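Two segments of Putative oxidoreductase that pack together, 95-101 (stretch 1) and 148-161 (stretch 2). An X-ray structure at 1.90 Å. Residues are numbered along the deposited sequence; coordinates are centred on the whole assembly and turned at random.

Stretch 1 (95-101) RTIVDYT
Stretch 2, residues 148-161: EAFEQHRALLEGLA

Residues 96-99 form a β-strand, with phi/psi of -103/127 at Thr 96, -98/125 at Ile 97, -107/108 at Val 98 and -102/105 at Asp 99. Its alternation turns Thr 96 and Val 98 toward stretch 2, while Ile 97 and Asp 99 have their side chains beyond its reach. Tyr 100 (phi/psi -95/5) leaves the strand yet continues the same facing row. Stretch 2 runs along this row in the same sense, its early residues meeting Thr 96 and its late ones Tyr 100. The contact buries 285 Å², both sides summed, and is mostly a matter of side-chain packing.

Stretch 2 enters as the end of a helix, residues 148-152, with phi near -60° and psi near -43°. Glu 148 lies exposed and out of reach. Ala 149 sets the register, its CA 6.4 Å from the CA of Thr 96. Its methyl, Ala 149 CB, packs 3.6 Å from Thr 96 OG1, a small side chain at the point where the backbones come nearest. Phe 150 (t, chi2 80°) points sideways and makes no contact, and Glu 151 is exposed.

His 153 interrupts the helix. His 153 N donates a hydrogen bond to Ala 149 O (3.1 Å), closing the last turn, but its phi/psi of -108/14 departs from helical values, and it occupies the N-cap position of the next helix. With chi1 m and chi2 -63°, the buried imidazole presents its edge to Thr 96, also m, with OG1 3.4 Å from His 153 NE2. Water 1 joins the two side chains, 2.7 Å from Thr 96 OG1 and 3.0 Å from His 153 NE2, giving both buried polar atoms a partner.

The second helix starts at Arg 154, whose side chain is out of reach of stretch 1 and forms salt bridges within its own stretch: NH1 lies 3.1 Å from Glu 158 OE2, and NE makes a weak hydrogen bond to Glu 151 OE1 at 3.5 Å. Ala 155 is likewise remote.

Leu 157, its N bonded to His 153 O at 3.0 Å, supplies the main apolar contact. In the m,t rotamer, both methyls, Leu 157 CD1 and CD2, lie 3.9 Å from Val 98 CG1 (Val 98 is t), and CD2 also lies 3.7 Å from Tyr 100 OH. Gly 159 has no side chain, and an ideal CB there would fall 2.9 Å from Leu 156 O. Leu 160, also m,t, brings CD1 obliquely to the Tyr 100 ring (m, chi2 -83°), 4.0 Å from CE2 and 3.7 Å from OH. That hydroxyl is hydrogen-bonded elsewhere in the structure.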

ATOM      1  N   ARG B  95     -39.534   7.825   5.824  1.00 20.71           N
ATOM      2  CA  ARG B  95     -38.625   6.716   5.484  1.00 21.93           C
ATOM      3  C   ARG B  95     -37.244   7.253   5.215  1.00 22.04           C
ATOM      4  O   ARG B  95     -37.084   8.367   4.739  1.00 23.31           O
ATOM      5  CB  ARG B  95     -39.106   5.966   4.204  1.00 21.86           C
ATOM      6  CG  ARG B  95     -40.540   5.403   4.281  1.00 16.40           C
ATOM      7  CD  ARG B  95     -40.581   4.411   5.443  1.00 23.16           C
ATOM      8  NE  ARG B  95     -41.813   3.644   5.476  1.00 21.36           N
ATOM      9  CZ  ARG B  95     -42.927   4.008   6.112  1.00 25.50           C
ATOM     10  NH1 ARG B  95     -43.005   5.169   6.758  1.00 22.25           N
ATOM     11  NH2 ARG B  95     -43.983   3.191   6.090  1.00 22.57           N
ATOM     12  N   THR B  96     -36.238   6.449   5.493  1.00 22.29           N
ATOM     13  CA  THR B  96     -34.857   6.828   5.168  1.00 22.36           C
ATOM     14  C   THR B  96     -34.454   6.056   3.914  1.00 21.34           C
ATOM     15  O   THR B  96     -34.652   4.842   3.853  1.00 20.32           O
ATOM     16  CB  THR B  96     -33.953   6.478   6.329  1.00 22.69           C
ATOM     17  OG1 THR B  96     -34.361   7.274   7.447  1.00 20.49           O
ATOM     18  CG2 THR B  96     -32.394   6.744   5.975  1.00 21.60           C
ATOM     19  N   ILE B  97     -33.965   6.774   2.905  1.00 20.16           N
ATOM     20  CA  ILE B  97     -33.379   6.163   1.716  1.00 20.57           C
ATOM     21  C   ILE B  97     -31.897   6.170   1.931  1.00 20.74           C
ATOM     22  O   ILE B  97     -31.309   7.265   2.140  1.00 22.14           O
ATOM     23  CB  ILE B  97     -33.674   7.035   0.457  1.00 22.87           C
ATOM     24  CG1 ILE B  97     -35.175   7.224   0.273  1.00 32.47           C
ATOM     25  CG2 ILE B  97     -33.066   6.432  -0.811  1.00 32.29           C
ATOM     26  CD1 ILE B  97     -35.979   5.924   0.375  1.00 25.17           C
ATOM     27  N   VAL B  98     -31.270   5.004   1.830  1.00 19.00           N
ATOM     28  CA  VAL B  98     -29.784   4.902   1.880  1.00 19.58           C
ATOM     29  C   VAL B  98     -29.273   4.589   0.465  1.00 19.87           C
ATOM     30  O   VAL B  98     -29.493   3.482  -0.045  1.00 19.69           O
ATOM     31  CB  VAL B  98     -29.331   3.819   2.908  1.00 19.33           C
ATOM     32  CG1 VAL B  98     -27.776   3.852   3.091  1.00 23.74           C
ATOM     33  CG2 VAL B  98     -30.004   4.054   4.249  1.00 19.79           C
ATOM     34  N   ASP B  99     -28.652   5.580  -0.174  1.00 19.44           N
ATOM     35  CA  ASP B  99     -28.372   5.573  -1.599  1.00 21.64           C
ATOM     36  C   ASP B  99     -26.921   5.233  -1.848  1.00 21.97           C
ATOM     37  O   ASP B  99     -26.036   6.078  -1.622  1.00 20.34           O
ATOM     38  CB  ASP B  99     -28.684   6.983  -2.162  1.00 23.02           C
ATOM     39  CG  ASP B  99     -28.611   7.068  -3.678  1.00 35.69           C
ATOM     40  OD1 ASP B  99     -28.370   6.053  -4.380  1.00 25.95           O
ATOM     41  OD2 ASP B  99     -28.824   8.185  -4.172  1.00 25.34           O
ATOM     42  N   TYR B 100     -26.677   3.990  -2.296  1.00 22.94           N
ATOM     43  CA  TYR B 100     -25.328   3.556  -2.694  1.00 25.22           C
ATOM     44  C   TYR B 100     -25.044   3.684  -4.215  1.00 28.74           C
ATOM     45  O   TYR B 100     -23.983   3.258  -4.650  1.00 30.70           O
ATOM     46  CB  TYR B 100     -25.056   2.118  -2.237  1.00 23.98           C
ATOM     47  CG  TYR B 100     -24.967   1.972  -0.755  1.00 23.66           C
ATOM     48  CD1 TYR B 100     -23.794   2.254  -0.077  1.00 24.65           C
ATOM     49  CD2 TYR B 100     -26.069   1.555  -0.011  1.00 25.30           C
ATOM     50  CE1 TYR B 100     -23.698   2.123   1.309  1.00 23.81           C
ATOM     51  CE2 TYR B 100     -25.990   1.449   1.373  1.00 22.97           C
ATOM     52  CZ  TYR B 100     -24.814   1.741   2.022  1.00 25.52           C
ATOM     53  OH  TYR B 100     -24.718   1.626   3.378  1.00 23.54           O
ATOM     54  N   THR B 101     -25.974   4.246  -4.990  1.00 29.41           N
ATOM     55  CA  THR B 101     -25.868   4.318  -6.471  1.00 32.94           C
ATOM     56  C   THR B 101     -24.822   5.371  -6.813  1.00 37.35           C
ATOM     57  O   THR B 101     -24.886   6.470  -6.283  1.00 37.70           O
ATOM     58  CB  THR B 101     -27.178   4.767  -7.126  1.00 31.76           C
ATOM     59  OG1 THR B 101     -28.203   3.791  -6.932  1.00 33.60           O
ATOM     60  CG2 THR B 101     -27.005   4.993  -8.657  1.00 35.38           C
ATOM     61  N   GLU B 148     -28.965  12.570  11.386  1.00 21.59           N
ATOM     62  CA  GLU B 148     -29.902  11.943  12.331  1.00 23.08           C
ATOM     63  C   GLU B 148     -30.426  10.604  11.774  1.00 22.56           C
ATOM     64  O   GLU B 148     -30.413   9.594  12.475  1.00 21.89           O
ATOM     65  CB  GLU B 148     -31.026  12.909  12.720  1.00 26.48           C
ATOM     66  CG  GLU B 148     -30.519  14.138  13.510  1.00 47.33           C
ATOM     67  CD  GLU B 148     -30.421  15.389  12.631  1.00 32.00           C
ATOM     68  OE1 GLU B 148     -29.649  15.397  11.644  1.00 47.31           O
ATOM     69  OE2 GLU B 148     -31.184  16.355  12.918  1.00 48.38           O
ATOM     70  N   ALA B 149     -30.823  10.588  10.507  1.00 21.60           N
ATOM     71  CA  ALA B 149     -31.289   9.319   9.896  1.00 20.72           C
ATOM     72  C   ALA B 149     -30.161   8.273   9.827  1.00 20.73           C
ATOM     73  O   ALA B 149     -30.400   7.045  10.026  1.00 21.11           O
ATOM     74  CB  ALA B 149     -31.856   9.575   8.497  1.00 19.76           C
ATOM     75  N   PHE B 150     -28.941   8.720   9.504  1.00 20.37           N
ATOM     76  CA  PHE B 150     -27.813   7.817   9.522  1.00 21.28           C
ATOM     77  C   PHE B 150     -27.625   7.202  10.937  1.00 21.89           C
ATOM     78  O   PHE B 150     -27.421   6.001  11.065  1.00 21.72           O
ATOM     79  CB  PHE B 150     -26.503   8.504   9.077  1.00 22.41           C
ATOM     80  CG  PHE B 150     -25.276   7.729   9.498  1.00 23.36           C
ATOM     81  CD1 PHE B 150     -24.862   6.641   8.764  1.00 24.96           C
ATOM     82  CD2 PHE B 150     -24.595   8.062  10.650  1.00 24.65           C
ATOM     83  CE1 PHE B 150     -23.744   5.887   9.153  1.00 25.91           C
ATOM     84  CE2 PHE B 150     -23.480   7.335  11.072  1.00 24.94           C
ATOM     85  CZ  PHE B 150     -23.042   6.261  10.312  1.00 26.70           C
ATOM     86  N   GLU B 151     -27.688   8.024  11.980  1.00 22.58           N
ATOM     87  CA  GLU B 151     -27.539   7.494  13.346  1.00 23.69           C
ATOM     88  C   GLU B 151     -28.654   6.499  13.684  1.00 22.81           C
ATOM     89  O   GLU B 151     -28.386   5.441  14.270  1.00 23.58           O
ATOM     90  CB  GLU B 151     -27.505   8.617  14.395  1.00 25.89           C
ATOM     91  CG  GLU B 151     -26.227   9.447  14.429  1.00 48.78           C
ATOM     92  CD  GLU B 151     -24.968   8.633  14.720  1.00 30.96           C
ATOM     93  OE1 GLU B 151     -25.033   7.565  15.388  1.00 48.82           O
ATOM     94  OE2 GLU B 151     -23.887   9.072  14.247  1.00 49.29           O
ATOM     95  N   GLN B 152     -29.883   6.825  13.293  1.00 21.23           N
ATOM     96  CA  GLN B 152     -31.006   5.906  13.522  1.00 23.02           C
ATOM     97  C   GLN B 152     -30.734   4.519  12.940  1.00 21.52           C
ATOM     98  O   GLN B 152     -31.077   3.491  13.561  1.00 20.26           O
ATOM     99  CB  GLN B 152     -32.315   6.486  12.958  1.00 24.16           C
ATOM    100  CG  GLN B 152     -33.529   5.579  13.074  1.00 27.58           C
ATOM    101  CD  GLN B 152     -34.776   6.174  12.388  1.00 26.93           C
ATOM    102  OE1 GLN B 152     -34.776   7.333  11.976  1.00 28.62           O
ATOM    103  NE2 GLN B 152     -35.822   5.363  12.240  1.00 27.78           N
ATOM    104  N   HIS B 153     -30.118   4.487  11.757  1.00 18.71           N
ATOM    105  CA  HIS B 153     -29.949   3.248  11.023  1.00 19.18           C
ATOM    106  C   HIS B 153     -28.515   2.730  11.006  1.00 20.38           C
ATOM    107  O   HIS B 153     -28.160   1.828  10.246  1.00 19.89           O
ATOM    108  CB  HIS B 153     -30.516   3.403   9.581  1.00 18.63           C
ATOM    109  CG  HIS B 153     -31.983   3.700   9.578  1.00 18.96           C
ATOM    110  ND1 HIS B 153     -32.919   2.818  10.082  1.00 18.79           N
ATOM    111  CD2 HIS B 153     -32.667   4.817   9.230  1.00 17.82           C
ATOM    112  CE1 HIS B 153     -34.120   3.366  10.004  1.00 17.00           C
ATOM    113  NE2 HIS B 153     -33.996   4.567   9.460  1.00 20.77           N
ATOM    114  N   ARG B 154     -27.689   3.276  11.869  1.00 20.93           N
ATOM    115  CA  ARG B 154     -26.266   2.957  11.817  1.00 24.53           C
ATOM    116  C   ARG B 154     -25.996   1.473  12.046  1.00 21.20           C
ATOM    117  O   ARG B 154     -25.196   0.899  11.342  1.00 19.70           O
ATOM    118  CB  ARG B 154     -25.503   3.791  12.868  1.00 29.30           C
ATOM    119  CG  ARG B 154     -24.027   3.554  12.784  1.00 40.77           C
ATOM    120  CD  ARG B 154     -23.433   3.800  14.135  1.00 36.93           C
ATOM    121  NE  ARG B 154     -22.872   5.128  14.192  1.00 43.39           N
ATOM    122  CZ  ARG B 154     -21.614   5.403  13.865  1.00 39.66           C
ATOM    123  NH1 ARG B 154     -20.830   4.431  13.452  1.00 44.47           N
ATOM    124  NH2 ARG B 154     -21.148   6.639  13.953  1.00 43.35           N
ATOM    125  N   ALA B 155     -26.664   0.861  13.035  1.00 22.34           N
ATOM    126  CA  ALA B 155     -26.436  -0.562  13.357  1.00 23.09           C
ATOM    127  C   ALA B 155     -26.771  -1.437  12.136  1.00 23.99           C
ATOM    128  O   ALA B 155     -26.045  -2.364  11.785  1.00 23.56           O
ATOM    129  CB  ALA B 155     -27.300  -1.030  14.639  1.00 24.02           C
ATOM    130  N   LEU B 156     -27.846  -1.084  11.455  1.00 24.17           N
ATOM    131  CA  LEU B 156     -28.249  -1.808  10.253  1.00 24.62           C
ATOM    132  C   LEU B 156     -27.174  -1.705   9.164  1.00 24.26           C
ATOM    133  O   LEU B 156     -26.750  -2.719   8.597  1.00 24.24           O
ATOM    134  CB  LEU B 156     -29.563  -1.198   9.717  1.00 23.05           C
ATOM    135  CG  LEU B 156     -30.031  -1.676   8.362  1.00 27.57           C
ATOM    136  CD1 LEU B 156     -30.457  -3.132   8.450  1.00 22.87           C
ATOM    137  CD2 LEU B 156     -31.183  -0.768   7.936  1.00 22.19           C
ATOM    138  N   LEU B 157     -26.720  -0.485   8.906  1.00 23.44           N
ATOM    139  CA  LEU B 157     -25.756  -0.227   7.869  1.00 24.70           C
ATOM    140  C   LEU B 157     -24.380  -0.832   8.221  1.00 23.85           C
ATOM    141  O   LEU B 157     -23.623  -1.221   7.345  1.00 22.56           O
ATOM    142  CB  LEU B 157     -25.657   1.279   7.628  1.00 26.25           C
ATOM    143  CG  LEU B 157     -26.990   1.854   7.084  1.00 27.01           C
ATOM    144  CD1 LEU B 157     -26.876   3.326   6.818  1.00 27.96           C
ATOM    145  CD2 LEU B 157     -27.488   1.062   5.796  1.00 26.62           C
ATOM    146  N   GLU B 158     -24.089  -0.920   9.506  1.00 24.98           N
ATOM    147  CA  GLU B 158     -22.893  -1.648   9.969  1.00 26.51           C
ATOM    148  C   GLU B 158     -22.942  -3.131   9.609  1.00 27.09           C
ATOM    149  O   GLU B 158     -21.913  -3.805   9.624  1.00 27.72           O
ATOM    150  CB  GLU B 158     -22.626  -1.428  11.479  1.00 27.77           C
ATOM    151  CG  GLU B 158     -21.945  -0.094  11.719  1.00 32.69           C
ATOM    152  CD  GLU B 158     -21.914   0.333  13.199  1.00 30.62           C
ATOM    153  OE1 GLU B 158     -22.570  -0.312  14.063  1.00 34.42           O
ATOM    154  OE2 GLU B 158     -21.261   1.376  13.451  1.00 33.94           O
ATOM    155  N   GLY B 159     -24.125  -3.638   9.273  1.00 26.04           N
ATOM    156  CA  GLY B 159     -24.220  -4.991   8.759  1.00 25.23           C
ATOM    157  C   GLY B 159     -23.514  -5.167   7.417  1.00 24.93           C
ATOM    158  O   GLY B 159     -23.050  -6.271   7.092  1.00 25.61           O
ATOM    159  N   LEU B 160     -23.442  -4.085   6.642  1.00 22.73           N
ATOM    160  CA  LEU B 160     -22.797  -4.084   5.333  1.00 23.03           C
ATOM    161  C   LEU B 160     -21.269  -3.812   5.359  1.00 22.88           C
ATOM    162  O   LEU B 160     -20.552  -4.222   4.465  1.00 25.40           O
ATOM    163  CB  LEU B 160     -23.462  -3.036   4.432  1.00 23.26           C
ATOM    164  CG  LEU B 160     -24.988  -3.180   4.242  1.00 25.50           C
ATOM    165  CD1 LEU B 160     -25.475  -1.971   3.416  1.00 24.04           C
ATOM    166  CD2 LEU B 160     -25.299  -4.519   3.539  1.00 24.12           C
ATOM    167  N   ALA B 161     -20.786  -3.085   6.340  1.00 21.81           N
ATOM    168  CA  ALA B 161     -19.344  -2.889   6.446  1.00 22.45           C
ATOM    169  C   ALA B 161     -19.120  -2.547   7.885  1.00 23.17           C
ATOM    170  O   ALA B 161     -19.727  -1.612   8.400  1.00 23.43           O
ATOM    171  CB  ALA B 161     -18.871  -1.709   5.487  1.00 23.03           C
TER
HETATM  172  O   HOH W   1     -36.429   6.062   8.712  1.00 24.22           O